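Local atomic coordinates of ORF10 (Moritella marina, PDB entry 6RIW), a protein that forms the ketosynthase and chain length factor didomain of a polyunsaturated fatty acid synthase and probably catalyses carbon-carbon condensation as the acyl chain grows. Residues A73-D81 and A177-L185; T304-Y315 and V341-R352. One frame throughout, in Å; residues are numbered along the deposited sequence.

Contact 1. Residues A73-D81 and A177-L185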
loop_
_atom_site.group_PDB
_atom_site.type_symbol
_atom_site.label_atom_id
_atom_site.label_comp_id
_atom_site.label_asym_id
_atom_site.label_seq_id
_atom_site.Cartn_x
_atom_site.Cartn_y
_atom_site.Cartn_z
ATOM N N ALA A 73 22.384 11.226 -3.317
ATOM C CA ALA A 73 22.329 10.117 -2.363
ATOM C C ALA A 73 23.221 10.319 -1.144
ATOM O O ALA A 73 23.249 9.449 -0.260
ATOM C CB ALA A 73 22.707 8.803 -3.070
ATOM N N SER A 74 23.938 11.438 -1.056
ATOM C CA SER A 74 24.862 11.659 0.046
ATOM C C SER A 74 24.136 12.263 1.247
ATOM O O SER A 74 23.048 12.828 1.128
ATOM C CB SER A 74 26.012 12.569 -0.401
ATOM O OG SER A 74 25.570 13.917 -0.555
ATOM N N GLY A 75 24.743 12.115 2.424
ATOM C CA GLY A 75 24.260 12.801 3.611
ATOM C C GLY A 75 23.181 12.103 4.411
ATOM O O GLY A 75 22.618 12.720 5.321
ATOM N N TYR A 76 22.854 10.852 4.098
ATOM C CA TYR A 76 21.903 10.071 4.879
ATOM C C TYR A 76 22.645 9.126 5.825
ATOM O O TYR A 76 23.872 8.995 5.786
ATOM C CB TYR A 76 20.973 9.265 3.956
ATOM C CG TYR A 76 20.104 10.122 3.081
ATOM C CD1 TYR A 76 18.860 10.539 3.518
ATOM C CD2 TYR A 76 20.543 10.549 1.839
ATOM C CE1 TYR A 76 18.066 11.344 2.734
ATOM C CE2 TYR A 76 19.754 11.351 1.045
ATOM C CZ TYR A 76 18.519 11.740 1.498
ATOM O OH TYR A 76 17.739 12.542 0.718
ATOM N N GLN A 77 21.879 8.430 6.666
ATOM C CA GLN A 77 22.495 7.466 7.572
ATOM C C GLN A 77 22.711 6.105 6.909
ATOM O O GLN A 77 23.259 5.189 7.539
ATOM C CB GLN A 77 21.666 7.356 8.856
ATOM C CG GLN A 77 21.599 8.722 9.580
ATOM C CD GLN A 77 21.199 8.638 11.033
ATOM O OE1 GLN A 77 21.124 7.560 11.627
ATOM N NE2 GLN A 77 20.934 9.794 11.623
ATOM N N LEU A 78 22.317 5.968 5.652
ATOM C CA LEU A 78 22.593 4.800 4.832
ATOM C C LEU A 78 23.527 5.189 3.699
ATOM O O LEU A 78 23.500 6.320 3.211
ATOM C CB LEU A 78 21.301 4.208 4.259
ATOM C CG LEU A 78 20.461 3.486 5.314
ATOM C CD1 LEU A 78 19.119 3.106 4.736
ATOM C CD2 LEU A 78 21.188 2.252 5.880
ATOM N N ASP A 79 24.338 4.222 3.281
ATOM C CA ASP A 79 25.414 4.449 2.328
ATOM C C ASP A 79 24.901 4.962 0.980
ATOM O O ASP A 79 23.874 4.512 0.459
ATOM C CB ASP A 79 26.200 3.137 2.160
ATOM C CG ASP A 79 26.981 3.065 0.860
ATOM O OD1 ASP A 79 28.009 3.762 0.739
ATOM O OD2 ASP A 79 26.578 2.290 -0.036
ATOM N N ASN A 80 25.651 5.912 0.420
ATOM C CA ASN A 80 25.329 6.535 -0.864
ATOM C C ASN A 80 25.073 5.499 -1.965
ATOM O O ASN A 80 24.075 5.576 -2.691
ATOM C CB ASN A 80 26.495 7.467 -1.235
ATOM C CG ASN A 80 26.375 8.059 -2.626
ATOM O OD1 ASN A 80 26.670 7.408 -3.638
ATOM N ND2 ASN A 80 25.970 9.317 -2.682
ATOM N N ASP A 81 25.966 4.518 -2.102
ATOM C CA ASP A 81 25.839 3.548 -3.190
ATOM C C ASP A 81 24.578 2.694 -3.058
ATOM O O ASP A 81 23.943 2.358 -4.067
ATOM C CB ASP A 81 27.077 2.660 -3.239
ATOM C CG ASP A 81 28.335 3.452 -3.539
ATOM O OD1 ASP A 81 29.210 3.539 -2.648
ATOM O OD2 ASP A 81 28.432 4.002 -4.661
ATOM N N ALA A 177 9.997 2.448 6.180
ATOM C CA ALA A 177 11.077 2.013 7.061
ATOM C C ALA A 177 12.425 2.534 6.582
ATOM O O ALA A 177 13.312 2.806 7.394
ATOM C CB ALA A 177 11.096 0.479 7.151
ATOM N N LEU A 178 12.603 2.665 5.270
ATOM C CA LEU A 178 13.858 3.184 4.752
ATOM C C LEU A 178 14.028 4.649 5.117
ATOM O O LEU A 178 15.128 5.081 5.489
ATOM C CB LEU A 178 13.903 3.009 3.242
ATOM C CG LEU A 178 15.110 3.647 2.561
ATOM C CD1 LEU A 178 16.293 2.758 2.764
ATOM C CD2 LEU A 178 14.848 3.795 1.075
ATOM N N ILE A 179 12.952 5.425 4.998
ATOM C CA ILE A 179 12.969 6.810 5.458
ATOM C C ILE A 179 13.355 6.874 6.931
ATOM O O ILE A 179 14.201 7.683 7.332
ATOM C CB ILE A 179 11.608 7.474 5.187
ATOM C CG1 ILE A 179 11.520 7.830 3.696
ATOM C CG2 ILE A 179 11.390 8.698 6.099
ATOM C CD1 ILE A 179 10.109 8.070 3.215
ATOM N N ALA A 180 12.754 6.010 7.760
ATOM C CA ALA A 180 13.061 6.041 9.189
ATOM C C ALA A 180 14.537 5.756 9.430
ATOM O O ALA A 180 15.197 6.459 10.210
ATOM C CB ALA A 180 12.179 5.040 9.950
ATOM N N GLN A 181 15.090 4.759 8.732
ATOM C CA GLN A 181 16.490 4.428 8.971
ATOM C C GLN A 181 17.415 5.496 8.406
ATOM O O GLN A 181 18.365 5.909 9.084
ATOM C CB GLN A 181 16.850 3.046 8.407
ATOM C CG GLN A 181 18.297 2.651 8.757
ATOM C CD GLN A 181 18.631 1.192 8.468
ATOM O OE1 GLN A 181 17.931 0.494 7.721
ATOM N NE2 GLN A 181 19.705 0.724 9.079
ATOM N N ALA A 182 17.159 5.962 7.178
ATOM C CA ALA A 182 18.068 6.911 6.538
ATOM C C ALA A 182 18.075 8.272 7.230
ATOM O O ALA A 182 19.069 8.998 7.145
ATOM C CB ALA A 182 17.699 7.098 5.065
ATOM N N ALA A 183 16.983 8.656 7.883
ATOM C CA ALA A 183 16.941 9.914 8.612
ATOM C C ALA A 183 17.175 9.744 10.111
ATOM O O ALA A 183 17.182 10.737 10.831
ATOM C CB ALA A 183 15.603 10.623 8.374
ATOM N N GLY A 184 17.358 8.519 10.601
ATOM C CA GLY A 184 17.593 8.328 12.022
ATOM C C GLY A 184 16.383 8.521 12.907
ATOM O O GLY A 184 16.524 8.955 14.054
ATOM N N LEU A 185 15.194 8.197 12.417
ATOM C CA LEU A 185 13.972 8.316 13.212
ATOM C C LEU A 185 13.812 7.144 14.181
ATOM O O LEU A 185 13.933 5.982 13.782
ATOM C CB LEU A 185 12.763 8.356 12.282
ATOM C CG LEU A 185 12.853 9.339 11.125
ATOM C CD1 LEU A 185 11.489 9.362 10.438
ATOM C CD2 LEU A 185 13.250 10.724 11.656
HETATM O O HOH W 1 19.417 5.130 11.309
#
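Leu78 lays its branched end against helix 174-183, where its methyls meet Leu178 and Gln181. CD1 meets the CD1 of Leu178 at 3.5 Å, a tight approach for two methyls, while CD2 lies 3.8 Å from Gln181 CD. Gln181 holds CG opposite its backbone N (chi1 -176°) and stays extended beyond, so its chain crosses Leu78 at about a right angle and its CG touches both methyls. With an alanine here, Leu78 CD2 would probably face a gap, and Asn875 ND2 would lose OE1, the acceptor of its weak hydrogen bond.

Ala182 suits its place because a single methyl lets the loop come close: its CA is 4.6 Å from that of Gln77. The methyl fits against Tyr76, CB to CD1 at 3.9 Å, and Ala182 O lies at the edge of the tyrosine ring, in its plane. This carbonyl stands near the end of the helix, where Gly184 (phi 73°) turns the chain away in a Schellman motif, and the loop supplies a donor for it: Gln77 N bonds to Ala182 O at 2.9 Å, nearly straight at 165°.

The side chain of Gln77 reaches over Gly184, Gln77 OE1 coming within 3.6 Å of the glycine CA. Glycine suits the positive phi and leaves room for this amide, which lies flat against the CA. One water donates to both Gln77 OE1 (3.0 Å) and Gln181 O (2.6 Å), a polar link that fits the exposed glutamine.

Away from the water, Leu178 and Ala182 pack on Leu94 of helix 88-104, and Leu78 and Tyr76 on Leu83 of helix 80-84. Ala177 and Ala180 touch His189 of strand 189-193, so the helix joins the 73-81 loop to a strand that pairs with 659-663 of the second ketosynthase-family region.

Contact 2. Residues T304-Y315 and V341-R352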
loop_
_atom_site.group_PDB
_atom_site.type_symbol
_atom_site.label_atom_id
_atom_site.label_comp_id
_atom_site.label_asym_id
_atom_site.label_seq_id
_atom_site.Cartn_x
_atom_site.Cartn_y
_atom_site.Cartn_z
ATOM N N THR A 304 -22.225 10.762 -2.127
ATOM C CA THR A 304 -22.346 12.022 -1.406
ATOM C C THR A 304 -22.580 11.803 0.092
ATOM O O THR A 304 -22.168 12.639 0.903
ATOM C CB THR A 304 -23.460 12.881 -2.021
ATOM O OG1 THR A 304 -23.476 14.173 -1.388
ATOM C CG2 THR A 304 -24.821 12.204 -1.867
ATOM N N LYS A 305 -23.182 10.676 0.491
ATOM C CA LYS A 305 -23.463 10.481 1.919
ATOM C C LYS A 305 -22.176 10.401 2.738
ATOM O O LYS A 305 -22.099 10.965 3.837
ATOM C CB LYS A 305 -24.324 9.233 2.149
ATOM C CG LYS A 305 -23.611 7.894 1.933
ATOM C CD LYS A 305 -24.575 6.698 1.849
ATOM C CE LYS A 305 -24.736 5.998 3.175
ATOM N NZ LYS A 305 -23.804 4.824 3.268
ATOM N N GLY A 306 -21.149 9.715 2.221
ATOM C CA GLY A 306 -19.892 9.644 2.947
ATOM C C GLY A 306 -19.160 10.967 2.986
ATOM O O GLY A 306 -18.442 11.256 3.953
ATOM N N GLN A 307 -19.309 11.785 1.936
ATOM C CA GLN A 307 -18.639 13.082 1.911
ATOM C C GLN A 307 -19.256 14.053 2.905
ATOM O O GLN A 307 -18.534 14.750 3.624
ATOM C CB GLN A 307 -18.677 13.661 0.498
ATOM C CG GLN A 307 -18.019 12.709 -0.532
ATOM C CD GLN A 307 -18.029 13.273 -1.940
ATOM O OE1 GLN A 307 -18.672 14.301 -2.202
ATOM N NE2 GLN A 307 -17.328 12.598 -2.864
ATOM N N VAL A 308 -20.585 14.161 2.927
ATOM C CA VAL A 308 -21.216 14.981 3.958
ATOM C C VAL A 308 -20.809 14.485 5.344
ATOM O O VAL A 308 -20.476 15.280 6.230
ATOM C CB VAL A 308 -22.750 14.982 3.774
ATOM C CG1 VAL A 308 -23.443 15.640 4.980
ATOM C CG2 VAL A 308 -23.130 15.689 2.467
ATOM N N LEU A 309 -20.770 13.160 5.537
ATOM C CA LEU A 309 -20.409 12.632 6.850
ATOM C C LEU A 309 -19.009 13.073 7.272
ATOM O O LEU A 309 -18.801 13.461 8.425
ATOM C CB LEU A 309 -20.520 11.110 6.857
ATOM C CG LEU A 309 -20.093 10.409 8.152
ATOM C CD1 LEU A 309 -20.989 10.784 9.362
ATOM C CD2 LEU A 309 -20.054 8.895 7.948
ATOM N N VAL A 310 -18.027 13.016 6.366
ATOM C CA VAL A 310 -16.680 13.402 6.792
ATOM C C VAL A 310 -16.616 14.897 7.118
ATOM O O VAL A 310 -15.872 15.306 8.019
ATOM C CB VAL A 310 -15.616 12.985 5.750
ATOM C CG1 VAL A 310 -15.504 13.988 4.608
ATOM C CG2 VAL A 310 -14.267 12.819 6.430
ATOM N N TYR A 311 -17.405 15.730 6.426
ATOM C CA TYR A 311 -17.484 17.144 6.794
ATOM C C TYR A 311 -18.008 17.304 8.214
ATOM O O TYR A 311 -17.451 18.062 9.010
ATOM C CB TYR A 311 -18.401 17.920 5.843
ATOM C CG TYR A 311 -17.993 17.980 4.401
ATOM C CD1 TYR A 311 -16.663 18.086 4.020
ATOM C CD2 TYR A 311 -18.959 17.952 3.413
ATOM C CE1 TYR A 311 -16.310 18.149 2.676
ATOM C CE2 TYR A 311 -18.631 18.026 2.092
ATOM C CZ TYR A 311 -17.311 18.124 1.717
ATOM O OH TYR A 311 -17.018 18.167 0.378
ATOM N N GLU A 312 -19.117 16.629 8.526
ATOM C CA GLU A 312 -19.693 16.724 9.860
ATOM C C GLU A 312 -18.675 16.313 10.911
ATOM O O GLU A 312 -18.443 17.043 11.882
ATOM C CB GLU A 312 -20.947 15.855 9.957
ATOM C CG GLU A 312 -22.081 16.348 9.079
ATOM C CD GLU A 312 -23.182 15.325 8.900
ATOM O OE1 GLU A 312 -22.977 14.152 9.274
ATOM O OE2 GLU A 312 -24.262 15.698 8.381
ATOM N N ARG A 313 -18.007 15.171 10.693
ATOM C CA ARG A 313 -17.034 14.671 11.660
ATOM C C ARG A 313 -15.840 15.601 11.789
ATOM O O ARG A 313 -15.285 15.732 12.881
ATOM C CB ARG A 313 -16.566 13.258 11.263
ATOM C CG ARG A 313 -17.614 12.178 11.410
ATOM C CD ARG A 313 -17.032 10.815 11.010
ATOM N NE ARG A 313 -17.925 9.699 11.298
ATOM C CZ ARG A 313 -17.757 8.480 10.790
ATOM N NH1 ARG A 313 -16.725 8.243 9.978
ATOM N NH2 ARG A 313 -18.604 7.505 11.085
ATOM N N ALA A 314 -15.440 16.270 10.700
ATOM C CA ALA A 314 -14.238 17.098 10.735
ATOM C C ALA A 314 -14.457 18.384 11.520
ATOM O O ALA A 314 -13.598 18.785 12.318
ATOM C CB ALA A 314 -13.779 17.435 9.310
ATOM N N TYR A 315 -15.575 19.072 11.278
ATOM C CA TYR A 315 -15.790 20.335 11.985
ATOM C C TYR A 315 -16.150 20.096 13.443
ATOM O O TYR A 315 -15.784 20.900 14.306
ATOM C CB TYR A 315 -16.832 21.183 11.236
ATOM C CG TYR A 315 -16.173 21.699 9.986
ATOM C CD1 TYR A 315 -15.297 22.786 10.045
ATOM C CD2 TYR A 315 -16.313 21.028 8.773
ATOM C CE1 TYR A 315 -14.623 23.222 8.923
ATOM C CE2 TYR A 315 -15.646 21.461 7.635
ATOM C CZ TYR A 315 -14.799 22.553 7.718
ATOM O OH TYR A 315 -14.122 22.972 6.591
ATOM N N VAL A 341 -20.611 15.415 -7.807
ATOM C CA VAL A 341 -20.924 14.856 -6.493
ATOM C C VAL A 341 -20.296 15.694 -5.387
ATOM O O VAL A 341 -20.942 15.979 -4.371
ATOM C CB VAL A 341 -20.494 13.379 -6.401
ATOM C CG1 VAL A 341 -20.603 12.890 -4.952
ATOM C CG2 VAL A 341 -21.372 12.507 -7.287
ATOM N N GLU A 342 -19.030 16.104 -5.555
ATOM C CA GLU A 342 -18.389 16.918 -4.528
ATOM C C GLU A 342 -19.085 18.269 -4.379
ATOM O O GLU A 342 -19.220 18.789 -3.262
ATOM C CB GLU A 342 -16.897 17.118 -4.837
ATOM C CG GLU A 342 -16.189 18.051 -3.826
ATOM C CD GLU A 342 -14.657 18.093 -3.972
ATOM O OE1 GLU A 342 -14.145 17.785 -5.075
ATOM O OE2 GLU A 342 -13.971 18.430 -2.975
ATOM N N LEU A 343 -19.534 18.861 -5.495
ATOM C CA LEU A 343 -20.258 20.128 -5.397
ATOM C C LEU A 343 -21.596 19.938 -4.688
ATOM O O LEU A 343 -22.027 20.809 -3.925
ATOM C CB LEU A 343 -20.464 20.736 -6.787
ATOM C CG LEU A 343 -19.226 21.392 -7.399
ATOM C CD1 LEU A 343 -19.394 21.634 -8.907
ATOM C CD2 LEU A 343 -18.906 22.686 -6.661
ATOM N N ARG A 344 -22.250 18.800 -4.909
ATOM C CA ARG A 344 -23.494 18.520 -4.198
ATOM C C ARG A 344 -23.245 18.358 -2.707
ATOM O O ARG A 344 -23.986 18.915 -1.882
ATOM C CB ARG A 344 -24.157 17.271 -4.776
ATOM C CG ARG A 344 -25.349 16.758 -3.965
ATOM C CD ARG A 344 -26.066 15.630 -4.671
ATOM N NE ARG A 344 -27.235 15.151 -3.923
ATOM C CZ ARG A 344 -27.803 13.955 -4.095
ATOM N NH1 ARG A 344 -27.318 13.102 -4.989
ATOM N NH2 ARG A 344 -28.856 13.601 -3.367
ATOM N N SER A 345 -22.206 17.591 -2.346
ATOM C CA SER A 345 -21.858 17.387 -0.944
ATOM C C SER A 345 -21.601 18.708 -0.244
ATOM O O SER A 345 -22.082 18.938 0.870
ATOM C CB SER A 345 -20.614 16.499 -0.843
ATOM O OG SER A 345 -20.905 15.212 -1.332
ATOM N N MET A 346 -20.824 19.587 -0.874
ATOM C CA MET A 346 -20.514 20.860 -0.238
ATOM C C MET A 346 -21.751 21.739 -0.148
ATOM O O MET A 346 -21.921 22.482 0.825
ATOM C CB MET A 346 -19.413 21.567 -1.004
ATOM C CG MET A 346 -18.105 20.803 -1.012
ATOM S SD MET A 346 -16.743 21.919 -1.362
ATOM C CE MET A 346 -16.856 21.883 -3.161
ATOM N N GLU A 347 -22.618 21.672 -1.156
ATOM C CA GLU A 347 -23.864 22.433 -1.104
ATOM C C GLU A 347 -24.723 21.964 0.063
ATOM O O GLU A 347 -25.202 22.775 0.867
ATOM C CB GLU A 347 -24.617 22.285 -2.426
ATOM C CG GLU A 347 -26.092 22.684 -2.352
ATOM C CD GLU A 347 -26.832 22.336 -3.618
ATOM O OE1 GLU A 347 -26.627 23.044 -4.630
ATOM O OE2 GLU A 347 -27.598 21.345 -3.606
ATOM N N THR A 348 -24.882 20.644 0.196
ATOM C CA THR A 348 -25.684 20.091 1.281
ATOM C C THR A 348 -25.188 20.562 2.642
ATOM O O THR A 348 -25.983 20.977 3.492
ATOM C CB THR A 348 -25.665 18.571 1.204
ATOM O OG1 THR A 348 -26.287 18.156 -0.017
ATOM C CG2 THR A 348 -26.381 17.959 2.400
ATOM N N PHE A 349 -23.871 20.531 2.858
ATOM C CA PHE A 349 -23.320 20.789 4.187
ATOM C C PHE A 349 -23.251 22.278 4.497
ATOM O O PHE A 349 -23.749 22.723 5.537
ATOM C CB PHE A 349 -21.926 20.158 4.299
ATOM C CG PHE A 349 -21.287 20.326 5.647
ATOM C CD1 PHE A 349 -21.770 19.632 6.756
ATOM C CD2 PHE A 349 -20.204 21.168 5.809
ATOM C CE1 PHE A 349 -21.177 19.791 7.999
ATOM C CE2 PHE A 349 -19.609 21.323 7.042
ATOM C CZ PHE A 349 -20.095 20.626 8.139
ATOM N N PHE A 350 -22.630 23.071 3.619
ATOM C CA PHE A 350 -22.400 24.472 3.963
ATOM C C PHE A 350 -23.652 25.336 3.836
ATOM O O PHE A 350 -23.709 26.416 4.443
ATOM C CB PHE A 350 -21.269 25.045 3.116
ATOM C CG PHE A 350 -19.916 24.557 3.545
ATOM C CD1 PHE A 350 -19.302 25.093 4.663
ATOM C CD2 PHE A 350 -19.286 23.528 2.855
ATOM C CE1 PHE A 350 -18.064 24.646 5.070
ATOM C CE2 PHE A 350 -18.051 23.058 3.271
ATOM C CZ PHE A 350 -17.441 23.617 4.375
ATOM N N SER A 351 -24.661 24.892 3.092
ATOM C CA SER A 351 -25.905 25.656 3.075
ATOM C C SER A 351 -26.602 25.645 4.434
ATOM O O SER A 351 -27.386 26.559 4.717
ATOM C CB SER A 351 -26.828 25.139 1.969
ATOM O OG SER A 351 -27.361 23.871 2.274
ATOM N N ARG A 352 -26.292 24.667 5.298
ATOM C CA ARG A 352 -26.869 24.628 6.642
ATOM C C ARG A 352 -26.469 25.838 7.474
ATOM O O ARG A 352 -27.168 26.190 8.434
ATOM C CB ARG A 352 -26.435 23.353 7.378
ATOM C CG ARG A 352 -26.892 22.071 6.736
ATOM C CD ARG A 352 -26.178 20.852 7.336
ATOM N NE ARG A 352 -26.611 19.629 6.662
ATOM C CZ ARG A 352 -26.125 18.417 6.907
ATOM N NH1 ARG A 352 -25.177 18.247 7.826
ATOM N NH2 ARG A 352 -26.600 17.376 6.242
HETATM O O HOH W 2 -25.621 15.596 -0.594
HETATM O O HOH W 3 -14.815 19.312 -0.692
HETATM O O HOH W 4 -26.195 14.631 6.856
#
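Arg352 and Glu312 form a salt bridge, Arg352 NH1 to Glu312 OE2 at 2.8 Å and almost straight at 176°. The oxygen uses its anti lone pair and lies in the guanidinium plane, and a water linking OE2 to Arg352 NH2 closes a second path between them. At the other end of the contact Ser345 OG donates to Gln307 OE1 at 2.6 Å, and Thr304 OG1 comes within 2.8 Å of the same Ser345 OG. Serine is small enough to enter as a knob among Thr304, Gln307, Val308 and Tyr311, and polar enough to engage the amide there.

Beside the salt bridge, toward the C-terminal ends of both segments, the contact turns aromatic. Phe349 swings its ring opposite the backbone N (chi1 -178°), which places one face under Tyr311 CB, a CH-pi contact 3.6 Å from that carbon to the ring centroid. Tyr315 lies nearly parallel to the same phenylalanine but slid aside, Tyr315 CD2 being 3.7 Å from Phe349 CE2; its hydroxyl bonds to His446. Glu312 CG touches Phe349 CE1 at 3.7 Å. The axes of 304-315 and 341-350 come within 8.9 Å and cross at -45°.

Such chemistry, a buried hydroxyl-amide bond at one end and aromatic packing with a water-bridged ion pair at the other, suggests that shape fit and directional polar bonds together probably fix the register of the two helices.

In the fold
The two contacts follow one another along the chain, contact 1 closing before contact 2 opens, and both lie in the first of the two ketosynthase-family regions. Contact 1 belongs to its N-terminal half, where helix 174-183 leads to strand 189-193; contact 2 belongs to the C-terminal half and pairs helix 304-318 with helix 336-350. Their centres are about 42 Å apart and their nearest atoms about 25 Å, so they do not touch. Contact 2 is nearer the magnesium ion but outside its site: the side chain of Tyr315 lies about 11 Å from the ion and about 8 Å from that of the magnesium-binding Lys286. Each joins elements within one half of a thiolase-like domain.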